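Dihydroxyacetone kinase (Citrobacter freundii, PDB 1UN8) catalyses the transfer of phosphate from ATP to dihydroxyacetone, using divalent metal ions, in the oxidative route of glycerol fermentation. Local coordinates at residues 257-262 against 291-297. Residues are numbered along the deposited sequence; the frame is centred on the assembly and turned at random.
Sequences MINNLG and PASLVTA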
ATOM      1  N   MET A 257      -8.077   6.078  13.348  1.00 39.73           N
ATOM      2  CA  MET A 257      -7.495   5.148  12.403  1.00 40.41           C
ATOM      3  C   MET A 257      -7.253   5.806  11.040  1.00 40.72           C
ATOM      4  O   MET A 257      -8.186   6.298  10.397  1.00 40.89           O
ATOM      5  CB  MET A 257      -8.402   3.931  12.243  1.00 40.36           C
ATOM      6  CG  MET A 257      -8.038   3.045  11.067  1.00 40.56           C
ATOM      7  SD  MET A 257      -8.975   1.501  11.037  1.00 41.08           S
ATOM      8  CE  MET A 257     -10.660   2.121  11.042  1.00 40.06           C
ATOM      9  N   ILE A 258      -5.992   5.828  10.619  1.00 39.50           N
ATOM     10  CA  ILE A 258      -5.599   6.389   9.323  1.00 36.51           C
ATOM     11  C   ILE A 258      -5.461   5.206   8.360  1.00 35.08           C
ATOM     12  O   ILE A 258      -4.489   4.451   8.413  1.00 34.17           O
ATOM     13  CB  ILE A 258      -4.248   7.127   9.415  1.00 37.26           C
ATOM     14  CG1 ILE A 258      -4.303   8.159  10.541  1.00 36.58           C
ATOM     15  CG2 ILE A 258      -3.930   7.817   8.103  1.00 33.90           C
ATOM     16  CD1 ILE A 258      -3.170   8.054  11.535  1.00 36.67           C
ATOM     17  N   ASN A 259      -6.450   5.069   7.491  1.00 34.39           N
ATOM     18  CA  ASN A 259      -6.545   3.987   6.528  1.00 34.68           C
ATOM     19  C   ASN A 259      -6.186   4.385   5.092  1.00 35.96           C
ATOM     20  O   ASN A 259      -6.661   5.390   4.564  1.00 35.72           O
ATOM     21  CB  ASN A 259      -7.967   3.426   6.562  1.00 33.59           C
ATOM     22  CG  ASN A 259      -8.196   2.317   5.537  1.00 35.54           C
ATOM     23  OD1 ASN A 259      -7.550   1.267   5.582  1.00 36.38           O
ATOM     24  ND2 ASN A 259      -9.132   2.545   4.614  1.00 33.09           N
ATOM     25  N   ASN A 260      -5.354   3.571   4.459  1.00 36.97           N
ATOM     26  CA  ASN A 260      -4.938   3.821   3.092  1.00 37.41           C
ATOM     27  C   ASN A 260      -5.888   3.046   2.188  1.00 37.33           C
ATOM     28  O   ASN A 260      -5.930   1.814   2.265  1.00 36.45           O
ATOM     29  CB  ASN A 260      -3.512   3.329   2.876  1.00 36.72           C
ATOM     30  CG  ASN A 260      -2.969   3.722   1.514  1.00 38.19           C
ATOM     31  OD1 ASN A 260      -3.717   3.816   0.537  1.00 39.25           O
ATOM     32  ND2 ASN A 260      -1.662   3.943   1.439  1.00 35.67           N
ATOM     33  N   LEU A 261      -6.647   3.744   1.341  1.00 35.51           N
ATOM     34  CA  LEU A 261      -7.588   3.048   0.469  1.00 35.37           C
ATOM     35  C   LEU A 261      -6.904   2.124  -0.552  1.00 36.08           C
ATOM     36  O   LEU A 261      -7.571   1.324  -1.225  1.00 36.26           O
ATOM     37  CB  LEU A 261      -8.510   4.043  -0.239  1.00 35.34           C
ATOM     38  CG  LEU A 261      -9.815   4.465   0.460  1.00 35.86           C
ATOM     39  CD1 LEU A 261     -10.070   3.628   1.699  1.00 36.93           C
ATOM     40  CD2 LEU A 261      -9.756   5.923   0.801  1.00 34.47           C
ATOM     41  N   GLY A 262      -5.580   2.241  -0.677  1.00 35.38           N
ATOM     42  CA  GLY A 262      -4.869   1.353  -1.574  1.00 34.26           C
ATOM     43  C   GLY A 262      -3.853   1.925  -2.528  1.00 36.41           C
ATOM     44  O   GLY A 262      -2.922   1.214  -2.919  1.00 36.71           O
ATOM     45  N   PRO A 291      -0.860   4.873  10.046  1.00 40.80           N
ATOM     46  CA  PRO A 291      -1.317   4.612   8.679  1.00 39.25           C
ATOM     47  C   PRO A 291      -1.042   3.202   8.194  1.00 37.91           C
ATOM     48  O   PRO A 291       0.042   2.680   8.393  1.00 39.23           O
ATOM     49  CB  PRO A 291      -0.579   5.674   7.860  1.00 38.76           C
ATOM     50  CG  PRO A 291       0.669   5.895   8.626  1.00 37.86           C
ATOM     51  CD  PRO A 291       0.170   5.928  10.049  1.00 40.90           C
ATOM     52  N   ALA A 292      -2.042   2.597   7.564  1.00 37.03           N
ATOM     53  CA  ALA A 292      -1.929   1.249   7.034  1.00 36.64           C
ATOM     54  C   ALA A 292      -3.101   0.967   6.094  1.00 37.69           C
ATOM     55  O   ALA A 292      -4.139   1.633   6.159  1.00 35.59           O
ATOM     56  CB  ALA A 292      -1.926   0.235   8.175  1.00 34.46           C
ATOM     57  N   SER A 293      -2.925  -0.015   5.217  1.00 37.46           N
ATOM     58  CA  SER A 293      -3.981  -0.409   4.302  1.00 38.32           C
ATOM     59  C   SER A 293      -4.803  -1.429   5.066  1.00 39.39           C
ATOM     60  O   SER A 293      -4.409  -2.581   5.163  1.00 41.28           O
ATOM     61  CB  SER A 293      -3.388  -1.034   3.038  1.00 38.50           C
ATOM     62  OG  SER A 293      -2.589  -0.095   2.329  1.00 38.07           O
ATOM     63  N   LEU A 294      -5.938  -0.999   5.617  1.00 40.33           N
ATOM     64  CA  LEU A 294      -6.797  -1.873   6.419  1.00 38.41           C
ATOM     65  C   LEU A 294      -8.109  -2.268   5.741  1.00 39.03           C
ATOM     66  O   LEU A 294      -8.475  -3.446   5.728  1.00 39.48           O
ATOM     67  CB  LEU A 294      -7.062  -1.198   7.758  1.00 37.83           C
ATOM     68  CG  LEU A 294      -5.758  -0.923   8.512  1.00 37.60           C
ATOM     69  CD1 LEU A 294      -6.020  -0.080   9.739  1.00 37.60           C
ATOM     70  CD2 LEU A 294      -5.124  -2.250   8.889  1.00 38.13           C
ATOM     71  N   VAL A 295      -8.825  -1.290   5.201  1.00 37.34           N
ATOM     72  CA  VAL A 295     -10.074  -1.550   4.488  1.00 35.51           C
ATOM     73  C   VAL A 295      -9.877  -0.760   3.196  1.00 36.58           C
ATOM     74  O   VAL A 295     -10.023   0.472   3.173  1.00 35.78           O
ATOM     75  CB  VAL A 295     -11.305  -1.013   5.260  1.00 35.74           C
ATOM     76  CG1 VAL A 295     -12.561  -1.235   4.449  1.00 35.96           C
ATOM     77  CG2 VAL A 295     -11.436  -1.715   6.606  1.00 34.66           C
ATOM     78  N   THR A 296      -9.528  -1.468   2.127  1.00 34.55           N
ATOM     79  CA  THR A 296      -9.238  -0.822   0.858  1.00 33.93           C
ATOM     80  C   THR A 296     -10.324  -0.834  -0.181  1.00 34.82           C
ATOM     81  O   THR A 296     -11.397  -1.380   0.024  1.00 36.01           O
ATOM     82  CB  THR A 296      -7.999  -1.437   0.199  1.00 33.62           C
ATOM     83  OG1 THR A 296      -8.273  -2.804  -0.125  1.00 31.59           O
ATOM     84  CG2 THR A 296      -6.792  -1.348   1.130  1.00 32.12           C
ATOM     85  N   ALA A 297     -10.006  -0.205  -1.310  1.00 36.18           N
ATOM     86  CA  ALA A 297     -10.879  -0.104  -2.483  1.00 34.41           C
ATOM     87  C   ALA A 297      -9.899  -0.391  -3.620  1.00 33.54           C
ATOM     88  O   ALA A 297      -9.596   0.472  -4.451  1.00 34.40           O
ATOM     89  CB  ALA A 297     -11.448   1.313  -2.600  1.00 32.73           C
TER
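How one amide side chain can take over where backbone pairing is interrupted is well illustrated by Asn-259. Parallel pairing comes first: Ala-292 N donates to Ile-258 O (3.2 Å) and Asn-260 N to Ala-292 O (2.8 Å). Residues 293-297 then leave the sheet, and Asn-259, with chi1 t, reaches after them. Asn-259 OD1 accepts from Leu-294 N (2.8 Å) and Val-295 N (2.9 Å), while Asn-259 ND2 donates to Val-295 O (2.7 Å) and also to Ser-304 OG on strand 301-309. Asn-260, also t, turns along its own chain, its OD1 accepting from Gly-262 N (2.7 Å) in an Asx turn. Met-257, t at chi1 and chi2 before chi3 turns to p, brings SD to 3.6 Å from Leu-294 CD1; Ile-258 CG2 lies 4.0 Å from Pro-291 CB, beside helix 266-277. Finally, Ala-297 N donates to Leu-261 O (2.9 Å), and Thr-296 OG1 hydrogen-bonds to Glu-62 O. These strand ends belong to a beta-alpha-beta unit of the DhaK domain, and their loop borders the dihydroxyacetone site, Val-295 lying near substrate-binding His-61 and Lys-109.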